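Local coordinates for protein putative aldehyde dehydrogenase (PDB 4YWE) that probably oxidises an aldehyde substrate with NAD or NADP as electron acceptor and binds calcium and magnesium ions, at residues 141-146 with 479-484; 148-153 with 177-182; 264-269 with 398-403. One frame throughout, in Å; residues are numbered along the deposited sequence.

Contact 1: residues 141-146 with 479-484; sequences VLTVRE and LKTIAI
Leu142 and Ile482 face each other as an antiparallel hydrogen-bonded pair, and so do Val144 and Lys480, which gives four backbone bonds between the two strands. Ile482 N reaches Leu142 O at 2.8 Å and Lys480 N reaches Val144 O at 2.9 Å; Leu142 N and Val144 N answer to the carbonyls of Ile482 and Lys480. At the non-hydrogen-bonded pairs the chains draw closer, and Thr143 CA makes a bent C-H...O contact with Lys480 O, 3.2 Å away.

One salt bridge joins the two segments, at the end of 141-146. Lys480 NZ meets Glu146 OE2 at 2.9 Å, on the syn lone pair. Lys480 gets there with a bend at chi3 (-72°), which turns CE out of an otherwise extended chain. NZ also donates to the carbonyls of Ala433 and Leu436 of the second subunit, so the ammonium is shared across an interface.

Apolar contacts fall on both faces. On the face of Leu142, its CD2 lies 3.7 Å from CD1 of Ile484 and also touches CB of Ile482. On the other, CD1 of Leu479 touches CB of Thr143 (3.6 Å) and Arg145, lying 3.8 Å above the guanidinium plane toward its rim. That guanidinium is held by a salt bridge to Glu131.

Residues 481-484 also pair in parallel with a strand of the second subunit, carrying the sheet across the interface, as expected of the oligomerisation arm of aldehyde dehydrogenases.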
ATOM      1  N   VAL A 141      11.355  -3.186  12.518  1.00 14.08           N
ATOM      2  CA  VAL A 141      10.869  -1.820  12.396  1.00 13.64           C
ATOM      3  C   VAL A 141       9.404  -1.820  11.985  1.00 13.21           C
ATOM      4  O   VAL A 141       9.035  -2.417  10.977  1.00 13.12           O
ATOM      5  CB  VAL A 141      11.719  -1.019  11.398  1.00 13.57           C
ATOM      6  CG1 VAL A 141      11.123   0.364  11.178  1.00 13.13           C
ATOM      7  CG2 VAL A 141      13.157  -0.917  11.890  1.00 14.05           C
ATOM      8  N   LEU A 142       8.570  -1.159  12.778  1.00 13.01           N
ATOM      9  CA  LEU A 142       7.160  -1.013  12.442  1.00 18.28           C
ATOM     10  C   LEU A 142       6.747   0.453  12.507  1.00 15.40           C
ATOM     11  O   LEU A 142       7.349   1.249  13.228  1.00 12.43           O
ATOM     12  CB  LEU A 142       6.277  -1.854  13.371  1.00 18.38           C
ATOM     13  CG  LEU A 142       6.228  -1.525  14.866  1.00 21.02           C
ATOM     14  CD1 LEU A 142       4.916  -2.005  15.463  1.00 19.65           C
ATOM     15  CD2 LEU A 142       7.398  -2.155  15.605  1.00 20.51           C
ATOM     16  N   THR A 143       5.724   0.803  11.738  1.00 11.96           N
ATOM     17  CA  THR A 143       5.189   2.158  11.750  1.00 11.68           C
ATOM     18  C   THR A 143       3.708   2.131  12.095  1.00 16.73           C
ATOM     19  O   THR A 143       2.982   1.225  11.687  1.00 14.08           O
ATOM     20  CB  THR A 143       5.384   2.866  10.397  1.00 11.42           C
ATOM     21  OG1 THR A 143       4.545   2.256   9.410  1.00 18.10           O
ATOM     22  CG2 THR A 143       6.840   2.788   9.949  1.00 11.62           C
ATOM     23  N   VAL A 144       3.268   3.128  12.854  1.00 15.62           N
ATOM     24  CA  VAL A 144       1.869   3.231  13.241  1.00 13.92           C
ATOM     25  C   VAL A 144       1.352   4.621  12.900  1.00 11.19           C
ATOM     26  O   VAL A 144       2.038   5.619  13.117  1.00 11.20           O
ATOM     27  CB  VAL A 144       1.676   2.921  14.737  1.00 13.90           C
ATOM     28  CG1 VAL A 144       1.830   1.429  14.993  1.00 12.21           C
ATOM     29  CG2 VAL A 144       2.663   3.716  15.578  1.00 14.66           C
ATOM     30  N   ARG A 145       0.143   4.680  12.354  1.00 11.01           N
ATOM     31  CA  ARG A 145      -0.457   5.954  11.985  1.00 10.82           C
ATOM     32  C   ARG A 145      -1.425   6.399  13.072  1.00 14.27           C
ATOM     33  O   ARG A 145      -2.558   5.927  13.151  1.00 14.01           O
ATOM     34  CB  ARG A 145      -1.154   5.844  10.630  1.00 10.58           C
ATOM     35  CG  ARG A 145      -0.191   5.454   9.517  1.00 27.12           C
ATOM     36  CD  ARG A 145      -0.843   5.429   8.146  1.00 22.38           C
ATOM     37  NE  ARG A 145       0.099   4.961   7.132  1.00 18.94           N
ATOM     38  CZ  ARG A 145       1.007   5.732   6.542  1.00 20.14           C
ATOM     39  NH1 ARG A 145       1.094   7.018   6.856  1.00 10.18           N
ATOM     40  NH2 ARG A 145       1.826   5.220   5.633  1.00 23.98           N
ATOM     41  N   GLU A 146      -0.954   7.311  13.916  1.00 12.18           N
ATOM     42  CA  GLU A 146      -1.712   7.756  15.077  1.00 15.16           C
ATOM     43  C   GLU A 146      -2.417   9.072  14.802  1.00 15.59           C
ATOM     44  O   GLU A 146      -1.910   9.902  14.049  1.00 17.06           O
ATOM     45  CB  GLU A 146      -0.787   7.909  16.283  1.00 18.69           C
ATOM     46  CG  GLU A 146      -0.031   6.650  16.650  1.00 20.82           C
ATOM     47  CD  GLU A 146       1.077   6.929  17.636  1.00 21.19           C
ATOM     48  OE1 GLU A 146       1.622   8.051  17.601  1.00 19.65           O
ATOM     49  OE2 GLU A 146       1.397   6.035  18.447  1.00 25.65           O
ATOM     50  N   LEU A 479       2.725   9.776  11.327  1.00 15.97           N
ATOM     51  CA  LEU A 479       3.451   8.512  11.347  1.00 15.92           C
ATOM     52  C   LEU A 479       4.452   8.449  12.496  1.00 16.33           C
ATOM     53  O   LEU A 479       5.265   9.357  12.686  1.00 15.01           O
ATOM     54  CB  LEU A 479       4.174   8.287  10.018  1.00 18.38           C
ATOM     55  CG  LEU A 479       4.703   6.870   9.787  1.00 16.78           C
ATOM     56  CD1 LEU A 479       3.548   5.903   9.578  1.00  8.11           C
ATOM     57  CD2 LEU A 479       5.667   6.824   8.612  1.00 16.59           C
ATOM     58  N   LYS A 480       4.377   7.369  13.266  1.00 15.62           N
ATOM     59  CA  LYS A 480       5.367   7.083  14.294  1.00 13.92           C
ATOM     60  C   LYS A 480       6.139   5.826  13.913  1.00 11.03           C
ATOM     61  O   LYS A 480       5.542   4.791  13.619  1.00  9.70           O
ATOM     62  CB  LYS A 480       4.708   6.906  15.664  1.00 16.07           C
ATOM     63  CG  LYS A 480       5.663   6.387  16.735  1.00 16.96           C
ATOM     64  CD  LYS A 480       4.936   6.020  18.021  1.00 15.79           C
ATOM     65  CE  LYS A 480       4.452   7.253  18.765  1.00 14.94           C
ATOM     66  NZ  LYS A 480       3.714   6.893  20.008  1.00  9.42           N
ATOM     67  N   THR A 481       7.463   5.917  13.913  1.00 11.72           N
ATOM     68  CA  THR A 481       8.297   4.765  13.584  1.00 14.33           C
ATOM     69  C   THR A 481       8.897   4.149  14.847  1.00 12.24           C
ATOM     70  O   THR A 481       9.473   4.848  15.682  1.00 10.10           O
ATOM     71  CB  THR A 481       9.424   5.147  12.608  1.00 13.65           C
ATOM     72  OG1 THR A 481       8.856   5.746  11.438  1.00 13.73           O
ATOM     73  CG2 THR A 481      10.225   3.919  12.203  1.00 12.69           C
ATOM     74  N   ILE A 482       8.753   2.836  14.982  1.00 13.60           N
ATOM     75  CA  ILE A 482       9.260   2.125  16.149  1.00 10.85           C
ATOM     76  C   ILE A 482      10.330   1.124  15.732  1.00 12.72           C
ATOM     77  O   ILE A 482      10.045   0.154  15.028  1.00  9.16           O
ATOM     78  CB  ILE A 482       8.120   1.426  16.907  1.00 11.55           C
ATOM     79  CG1 ILE A 482       7.051   2.446  17.312  1.00 10.54           C
ATOM     80  CG2 ILE A 482       8.664   0.686  18.123  1.00  9.72           C
ATOM     81  CD1 ILE A 482       5.808   1.827  17.919  1.00 12.94           C
ATOM     82  N   ALA A 483      11.562   1.362  16.170  1.00 10.69           N
ATOM     83  CA  ALA A 483      12.681   0.494  15.821  1.00 16.34           C
ATOM     84  C   ALA A 483      13.103  -0.368  17.006  1.00 13.83           C
ATOM     85  O   ALA A 483      13.639   0.135  17.993  1.00 13.49           O
ATOM     86  CB  ALA A 483      13.856   1.320  15.321  1.00 17.63           C
ATOM     87  N   ILE A 484      12.861  -1.670  16.899  1.00 15.11           N
ATOM     88  CA  ILE A 484      13.169  -2.598  17.980  1.00 15.90           C
ATOM     89  C   ILE A 484      14.466  -3.355  17.711  1.00 14.58           C
ATOM     90  O   ILE A 484      14.557  -4.119  16.751  1.00 14.70           O
ATOM     91  CB  ILE A 484      12.017  -3.593  18.199  1.00 14.20           C
ATOM     92  CG1 ILE A 484      10.674  -2.862  18.235  1.00  9.79           C
ATOM     93  CG2 ILE A 484      12.244  -4.393  19.473  1.00 11.86           C
ATOM     94  CD1 ILE A 484       9.479  -3.791  18.184  1.00 10.16           C
TER

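Contact 2: residues 148-153 with 177-182; sequences HGVTGH and ACVVKP
Thr151 and Cys178 are paired in register on two parallel strands of a beta-alpha-beta unit, strand 139-155, helix 160-174 and strand 177-182, in the sheet of what is probably the Rossmann-like cofactor domain of this family.

Five backbone hydrogen bonds alternate along the pair. Gly149 O accepts from Ala177 N, Ala177 O from Thr151 N, Thr151 O from Val179 N, Val179 O from His153 N and His153 O from Lys181 N. Most are near-straight, but the bond from His153 N to Val179 O, 2.8 Å long, is bent, with an N-H...O angle of 142°. Between these bonds the CA hydrogens of Val150 and Gly152 make C-H...O contacts with the carbonyl oxygens of Ala177 and Val179.

The valines make the apolar contact on one face: CG1 of Val150 meets CG2 of Val179 at 3.9 Å, and helix 48-63 packs over both through Ala58.

The polar groups gather on the opposite face, where Ala171 of helix 160-174 touches Thr151, His153 and Cys178. Thr151 places OG1 between its backbone N and carbonyl carbon (chi1 54°), and this hydroxyl hydrogen-bonds NE2 of His153 at 2.8 Å. ND1 is bound by Ser167 OG, so both ring nitrogens have partners and the rotation of the imidazole is fixed. Val179 O lies in the ring plane at its edge. Cys178 packs obliquely against the same ring, its SG 3.6 Å from His153 NE2 and 3.7 Å from Thr151 OG1.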
ATOM      1  N   HIS A 148      -3.689  12.913  15.269  1.00 12.98           N
ATOM      2  CA  HIS A 148      -2.993  14.102  15.746  1.00 13.54           C
ATOM      3  C   HIS A 148      -3.343  14.360  17.206  1.00 15.47           C
ATOM      4  O   HIS A 148      -2.500  14.780  17.998  1.00 15.38           O
ATOM      5  CB  HIS A 148      -3.355  15.322  14.897  1.00 17.77           C
ATOM      6  CG  HIS A 148      -2.926  15.218  13.468  1.00 15.93           C
ATOM      7  ND1 HIS A 148      -1.601  15.226  13.085  1.00 15.15           N
ATOM      8  CD2 HIS A 148      -3.646  15.116  12.325  1.00 14.14           C
ATOM      9  CE1 HIS A 148      -1.525  15.127  11.771  1.00 13.89           C
ATOM     10  NE2 HIS A 148      -2.752  15.059  11.285  1.00 12.48           N
ATOM     11  N   GLY A 149      -4.598  14.095  17.552  1.00 17.51           N
ATOM     12  CA  GLY A 149      -5.110  14.370  18.881  1.00 12.65           C
ATOM     13  C   GLY A 149      -6.394  15.167  18.798  1.00 17.76           C
ATOM     14  O   GLY A 149      -7.476  14.606  18.619  1.00 15.78           O
ATOM     15  N   VAL A 150      -6.273  16.484  18.919  1.00 15.58           N
ATOM     16  CA  VAL A 150      -7.413  17.369  18.742  1.00 12.75           C
ATOM     17  C   VAL A 150      -7.294  18.078  17.398  1.00 16.77           C
ATOM     18  O   VAL A 150      -6.296  18.745  17.126  1.00 12.21           O
ATOM     19  CB  VAL A 150      -7.524  18.383  19.890  1.00 13.26           C
ATOM     20  CG1 VAL A 150      -8.645  19.372  19.613  1.00 15.32           C
ATOM     21  CG2 VAL A 150      -7.750  17.664  21.211  1.00 13.76           C
ATOM     22  N   THR A 151      -8.312  17.923  16.557  1.00 12.42           N
ATOM     23  CA  THR A 151      -8.316  18.555  15.244  1.00 16.27           C
ATOM     24  C   THR A 151      -9.302  19.713  15.190  1.00 15.04           C
ATOM     25  O   THR A 151     -10.433  19.599  15.658  1.00 16.46           O
ATOM     26  CB  THR A 151      -8.663  17.550  14.128  1.00 14.49           C
ATOM     27  OG1 THR A 151      -9.906  16.907  14.433  1.00 18.06           O
ATOM     28  CG2 THR A 151      -7.570  16.501  13.996  1.00 11.27           C
ATOM     29  N   GLY A 152      -8.858  20.831  14.624  1.00 14.89           N
ATOM     30  CA  GLY A 152      -9.715  21.986  14.434  1.00 12.02           C
ATOM     31  C   GLY A 152     -10.295  22.007  13.035  1.00 13.52           C
ATOM     32  O   GLY A 152      -9.606  21.680  12.066  1.00 12.14           O
ATOM     33  N   HIS A 153     -11.560  22.395  12.922  1.00 12.50           N
ATOM     34  CA  HIS A 153     -12.249  22.354  11.640  1.00 11.71           C
ATOM     35  C   HIS A 153     -12.950  23.670  11.327  1.00 15.71           C
ATOM     36  O   HIS A 153     -13.866  24.080  12.041  1.00 16.25           O
ATOM     37  CB  HIS A 153     -13.259  21.204  11.621  1.00 14.74           C
ATOM     38  CG  HIS A 153     -12.657  19.866  11.913  1.00 15.44           C
ATOM     39  ND1 HIS A 153     -12.311  18.973  10.921  1.00 11.23           N
ATOM     40  CD2 HIS A 153     -12.336  19.268  13.085  1.00 16.70           C
ATOM     41  CE1 HIS A 153     -11.804  17.883  11.470  1.00 11.22           C
ATOM     42  NE2 HIS A 153     -11.809  18.036  12.782  1.00 16.78           N
ATOM     43  N   ALA A 177     -10.226  13.819  18.230  1.00 17.34           N
ATOM     44  CA  ALA A 177     -11.362  14.529  18.807  1.00 16.70           C
ATOM     45  C   ALA A 177     -11.473  15.878  18.106  1.00 15.05           C
ATOM     46  O   ALA A 177     -10.460  16.506  17.807  1.00 14.44           O
ATOM     47  CB  ALA A 177     -11.196  14.700  20.306  1.00 13.85           C
ATOM     48  N   CYS A 178     -12.697  16.324  17.844  1.00 14.45           N
ATOM     49  CA  CYS A 178     -12.900  17.438  16.921  1.00 16.85           C
ATOM     50  C   CYS A 178     -13.448  18.709  17.563  1.00 14.25           C
ATOM     51  O   CYS A 178     -14.332  18.662  18.417  1.00 16.52           O
ATOM     52  CB  CYS A 178     -13.837  17.003  15.792  1.00 15.87           C
ATOM     53  SG  CYS A 178     -13.271  15.539  14.902  1.00 19.52           S
ATOM     54  N   VAL A 179     -12.905  19.844  17.133  1.00 15.93           N
ATOM     55  CA  VAL A 179     -13.432  21.154  17.491  1.00 15.88           C
ATOM     56  C   VAL A 179     -13.812  21.867  16.202  1.00 14.86           C
ATOM     57  O   VAL A 179     -12.962  22.095  15.340  1.00 13.49           O
ATOM     58  CB  VAL A 179     -12.421  21.976  18.303  1.00 14.19           C
ATOM     59  CG1 VAL A 179     -12.997  23.348  18.629  1.00 16.43           C
ATOM     60  CG2 VAL A 179     -12.036  21.237  19.573  1.00 16.85           C
ATOM     61  N   VAL A 180     -15.087  22.215  16.068  1.00 13.75           N
ATOM     62  CA  VAL A 180     -15.600  22.744  14.809  1.00 13.47           C
ATOM     63  C   VAL A 180     -16.083  24.185  14.935  1.00 18.93           C
ATOM     64  O   VAL A 180     -16.882  24.513  15.813  1.00 14.52           O
ATOM     65  CB  VAL A 180     -16.734  21.854  14.270  1.00 15.01           C
ATOM     66  CG1 VAL A 180     -17.238  22.379  12.934  1.00 16.61           C
ATOM     67  CG2 VAL A 180     -16.267  20.411  14.146  1.00 13.17           C
ATOM     68  N   LYS A 181     -15.594  25.040  14.041  1.00 20.60           N
ATOM     69  CA  LYS A 181     -16.076  26.410  13.932  1.00 21.84           C
ATOM     70  C   LYS A 181     -16.747  26.592  12.574  1.00 24.26           C
ATOM     71  O   LYS A 181     -16.097  26.987  11.607  1.00 27.52           O
ATOM     72  CB  LYS A 181     -14.930  27.410  14.105  1.00 23.90           C
ATOM     73  CG  LYS A 181     -15.305  28.688  14.850  1.00 25.67           C
ATOM     74  CD  LYS A 181     -16.388  29.486  14.133  1.00 24.78           C
ATOM     75  CE  LYS A 181     -15.907  30.005  12.787  1.00 24.35           C
ATOM     76  NZ  LYS A 181     -16.951  30.826  12.108  1.00 25.60           N
ATOM     77  N   PRO A 182     -18.053  26.300  12.497  1.00 20.40           N
ATOM     78  CA  PRO A 182     -18.788  26.417  11.235  1.00 20.09           C
ATOM     79  C   PRO A 182     -19.067  27.873  10.862  1.00 14.49           C
ATOM     80  O   PRO A 182     -18.846  28.769  11.676  1.00 14.89           O
ATOM     81  CB  PRO A 182     -20.082  25.657  11.518  1.00 21.33           C
ATOM     82  CG  PRO A 182     -20.290  25.827  12.984  1.00 15.09           C
ATOM     83  CD  PRO A 182     -18.916  25.838  13.600  1.00 14.76           C
TER

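Contact 3: residues 264-269 with 398-403; sequences IVFADA and MRFVDE
Phe400 drives the edge of its ring into the face of Phe266, a T-shaped stack with planes at 71° and centroids 5.2 Å apart. The CZ atom leads: it stands 3.9 Å above the Phe266 plane, over the centre of the ring. CE1 follows beside it and makes the shortest carbon contact of the pair, 3.7 Å from CE2 of Phe266. The two side chains cross at about a right angle, and the C-H edge of Phe400 faces the pi cloud of Phe266.

The first torsion of Phe400 helps set this up: CG sits between the backbone N and the carbonyl carbon (chi1 66°), and CB already points at 264-269. Phe266, by contrast, sets off to one side of the other segment, and only the end of its ring comes near.

Phe400 has two further neighbours, both oblique to its ring. CG2 of Ile264 packs on CE2 at 3.9 Å, its side chain again crossing that of Phe400 at about a right angle. Val265 O lies 3.5 Å from Phe400 CZ. No hydrogen bond joins the two segments. Glu403 adds its aliphatic part, CG standing 3.9 Å from CE2 of Phe266, while its OE2 makes salt bridges with Arg431 and Arg428.

The rings meet where strands 261-265 and 394-400 end, the two being separated in their sheet by strand 293-299; Leu297 and Glu299 of that strand touch Phe400. Phe266 opens a type I turn leading toward helix 271-283. Asp402 is the N-cap of helix 403-410, whose Ala406 and Leu409 pack on Phe400, while Leu432 of helix 426-435 touches Phe266.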
ATOM      1  N   ILE A 264     -12.725  21.746 -20.604  1.00 16.07           N
ATOM      2  CA  ILE A 264     -12.041  21.736 -21.894  1.00 15.59           C
ATOM      3  C   ILE A 264     -12.801  20.877 -22.900  1.00 18.94           C
ATOM      4  O   ILE A 264     -12.898  19.660 -22.741  1.00 21.80           O
ATOM      5  CB  ILE A 264     -10.589  21.248 -21.745  1.00 17.96           C
ATOM      6  CG1 ILE A 264      -9.881  22.014 -20.627  1.00 19.82           C
ATOM      7  CG2 ILE A 264      -9.837  21.404 -23.059  1.00 21.00           C
ATOM      8  CD1 ILE A 264      -8.524  21.450 -20.263  1.00 21.09           C
ATOM      9  N   VAL A 265     -13.332  21.516 -23.941  1.00 16.23           N
ATOM     10  CA  VAL A 265     -14.140  20.817 -24.936  1.00 21.46           C
ATOM     11  C   VAL A 265     -13.475  20.829 -26.310  1.00 24.71           C
ATOM     12  O   VAL A 265     -13.132  21.889 -26.836  1.00 26.14           O
ATOM     13  CB  VAL A 265     -15.551  21.428 -25.027  1.00 19.38           C
ATOM     14  CG1 VAL A 265     -16.420  20.606 -25.967  1.00 17.74           C
ATOM     15  CG2 VAL A 265     -16.185  21.515 -23.648  1.00 16.48           C
ATOM     16  N   PHE A 266     -13.306  19.644 -26.891  1.00 24.76           N
ATOM     17  CA  PHE A 266     -12.732  19.514 -28.229  1.00 21.42           C
ATOM     18  C   PHE A 266     -13.815  19.275 -29.274  1.00 21.05           C
ATOM     19  O   PHE A 266     -14.957  18.963 -28.937  1.00 23.50           O
ATOM     20  CB  PHE A 266     -11.708  18.379 -28.267  1.00 21.82           C
ATOM     21  CG  PHE A 266     -10.435  18.693 -27.542  1.00 18.21           C
ATOM     22  CD1 PHE A 266     -10.354  18.556 -26.168  1.00 17.43           C
ATOM     23  CD2 PHE A 266      -9.318  19.130 -28.235  1.00 18.59           C
ATOM     24  CE1 PHE A 266      -9.186  18.849 -25.499  1.00 19.92           C
ATOM     25  CE2 PHE A 266      -8.145  19.424 -27.571  1.00 21.52           C
ATOM     26  CZ  PHE A 266      -8.077  19.284 -26.201  1.00 21.76           C
ATOM     27  N   ALA A 267     -13.443  19.415 -30.543  1.00 20.13           N
ATOM     28  CA  ALA A 267     -14.391  19.308 -31.650  1.00 21.87           C
ATOM     29  C   ALA A 267     -14.989  17.909 -31.781  1.00 24.31           C
ATOM     30  O   ALA A 267     -16.064  17.741 -32.356  1.00 27.50           O
ATOM     31  CB  ALA A 267     -13.717  19.713 -32.957  1.00 22.99           C
ATOM     32  N   ASP A 268     -14.294  16.908 -31.252  1.00 24.55           N
ATOM     33  CA  ASP A 268     -14.746  15.526 -31.374  1.00 26.04           C
ATOM     34  C   ASP A 268     -15.527  15.065 -30.146  1.00 24.84           C
ATOM     35  O   ASP A 268     -15.772  13.873 -29.974  1.00 20.99           O
ATOM     36  CB  ASP A 268     -13.552  14.596 -31.608  1.00 21.63           C
ATOM     37  CG  ASP A 268     -12.653  14.477 -30.389  1.00 29.81           C
ATOM     38  OD1 ASP A 268     -12.647  15.402 -29.550  1.00 26.03           O
ATOM     39  OD2 ASP A 268     -11.948  13.452 -30.273  1.00 29.16           O
ATOM     40  N   ALA A 269     -15.919  16.008 -29.296  1.00 23.30           N
ATOM     41  CA  ALA A 269     -16.606  15.669 -28.054  1.00 24.30           C
ATOM     42  C   ALA A 269     -18.099  15.452 -28.272  1.00 22.77           C
ATOM     43  O   ALA A 269     -18.682  15.962 -29.229  1.00 25.83           O
ATOM     44  CB  ALA A 269     -16.380  16.755 -27.010  1.00 18.72           C
ATOM     45  N   MET A 398     -14.369  30.948 -23.874  1.00 17.25           N
ATOM     46  CA  MET A 398     -13.336  31.406 -24.797  1.00 17.68           C
ATOM     47  C   MET A 398     -12.844  30.225 -25.629  1.00 22.43           C
ATOM     48  O   MET A 398     -13.081  29.071 -25.272  1.00 22.65           O
ATOM     49  CB  MET A 398     -12.173  32.046 -24.039  1.00 22.30           C
ATOM     50  CG  MET A 398     -11.407  31.072 -23.162  1.00 20.20           C
ATOM     51  SD  MET A 398     -10.257  31.885 -22.039  1.00 23.57           S
ATOM     52  CE  MET A 398     -11.391  32.613 -20.858  1.00 23.13           C
ATOM     53  N   ARG A 399     -12.156  30.510 -26.729  1.00 22.38           N
ATOM     54  CA  ARG A 399     -11.715  29.455 -27.638  1.00 23.62           C
ATOM     55  C   ARG A 399     -10.222  29.143 -27.513  1.00 21.58           C
ATOM     56  O   ARG A 399      -9.456  29.927 -26.950  1.00 18.38           O
ATOM     57  CB  ARG A 399     -12.039  29.837 -29.085  1.00 27.29           C
ATOM     58  CG  ARG A 399     -11.263  31.039 -29.599  1.00 30.93           C
ATOM     59  CD  ARG A 399     -11.620  31.351 -31.046  1.00 38.16           C
ATOM     60  NE  ARG A 399     -10.701  32.319 -31.638  1.00 42.84           N
ATOM     61  CZ  ARG A 399     -10.691  32.651 -32.925  1.00 41.81           C
ATOM     62  NH1 ARG A 399     -11.553  32.094 -33.765  1.00 41.54           N
ATOM     63  NH2 ARG A 399      -9.817  33.541 -33.376  1.00 41.06           N
ATOM     64  N   PHE A 400      -9.824  27.984 -28.034  1.00 19.27           N
ATOM     65  CA  PHE A 400      -8.411  27.630 -28.155  1.00 18.74           C
ATOM     66  C   PHE A 400      -8.169  26.907 -29.480  1.00 23.56           C
ATOM     67  O   PHE A 400      -9.081  26.296 -30.035  1.00 22.55           O
ATOM     68  CB  PHE A 400      -7.946  26.769 -26.971  1.00 25.00           C
ATOM     69  CG  PHE A 400      -8.593  25.407 -26.898  1.00 22.17           C
ATOM     70  CD1 PHE A 400      -8.083  24.338 -27.620  1.00 20.44           C
ATOM     71  CD2 PHE A 400      -9.689  25.190 -26.081  1.00 19.66           C
ATOM     72  CE1 PHE A 400      -8.668  23.088 -27.547  1.00 22.23           C
ATOM     73  CE2 PHE A 400     -10.278  23.941 -26.001  1.00 17.17           C
ATOM     74  CZ  PHE A 400      -9.766  22.889 -26.735  1.00 17.55           C
ATOM     75  N   VAL A 401      -6.938  26.974 -29.977  1.00 19.89           N
ATOM     76  CA  VAL A 401      -6.626  26.421 -31.290  1.00 25.72           C
ATOM     77  C   VAL A 401      -6.173  24.961 -31.198  1.00 25.70           C
ATOM     78  O   VAL A 401      -6.546  24.142 -32.039  1.00 29.70           O
ATOM     79  CB  VAL A 401      -5.564  27.287 -32.016  1.00 27.05           C
ATOM     80  CG1 VAL A 401      -4.300  27.430 -31.177  1.00 27.86           C
ATOM     81  CG2 VAL A 401      -5.244  26.713 -33.391  1.00 28.27           C
ATOM     82  N   ASP A 402      -5.389  24.630 -30.176  1.00 24.58           N
ATOM     83  CA  ASP A 402      -4.836  23.283 -30.055  1.00 25.14           C
ATOM     84  C   ASP A 402      -4.694  22.841 -28.601  1.00 25.59           C
ATOM     85  O   ASP A 402      -5.083  23.562 -27.684  1.00 27.56           O
ATOM     86  CB  ASP A 402      -3.478  23.202 -30.762  1.00 27.82           C
ATOM     87  CG  ASP A 402      -2.497  24.265 -30.284  1.00 28.23           C
ATOM     88  OD1 ASP A 402      -2.658  24.784 -29.159  1.00 26.43           O
ATOM     89  OD2 ASP A 402      -1.555  24.579 -31.041  1.00 32.10           O
ATOM     90  N   GLU A 403      -4.125  21.654 -28.403  1.00 25.63           N
ATOM     91  CA  GLU A 403      -3.922  21.106 -27.065  1.00 24.10           C
ATOM     92  C   GLU A 403      -3.003  21.991 -26.229  1.00 22.71           C
ATOM     93  O   GLU A 403      -3.244  22.198 -25.041  1.00 21.84           O
ATOM     94  CB  GLU A 403      -3.345  19.688 -27.141  1.00 25.71           C
ATOM     95  CG  GLU A 403      -4.281  18.657 -27.750  1.00 28.34           C
ATOM     96  CD  GLU A 403      -3.736  17.245 -27.645  1.00 31.98           C
ATOM     97  OE1 GLU A 403      -2.815  17.018 -26.831  1.00 31.38           O
ATOM     98  OE2 GLU A 403      -4.227  16.360 -28.378  1.00 35.07           O
TER

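Coming from the N terminus, the chain reaches strand 139-155 after several helices and short strands; it serves contact 1 with residues 141-146 and contact 2 with 148-153. Contact 2 closes soonest, after a single helix, when 177-182 returns beside its partner. The chain then opens contact 3 at 264-269 and closes it at 398-403. Contact 1 closes last, at 479-484, so its long loop encloses the other two, which follow in series without crossing. Contact 1 ties the C-terminal strand 477-485 to strand 139-155, contact 2 joins two strands of one beta-alpha-beta unit in the same sheet, and contact 3 links strand ends in the other large sheet, its nearest atoms about 32 Å from either.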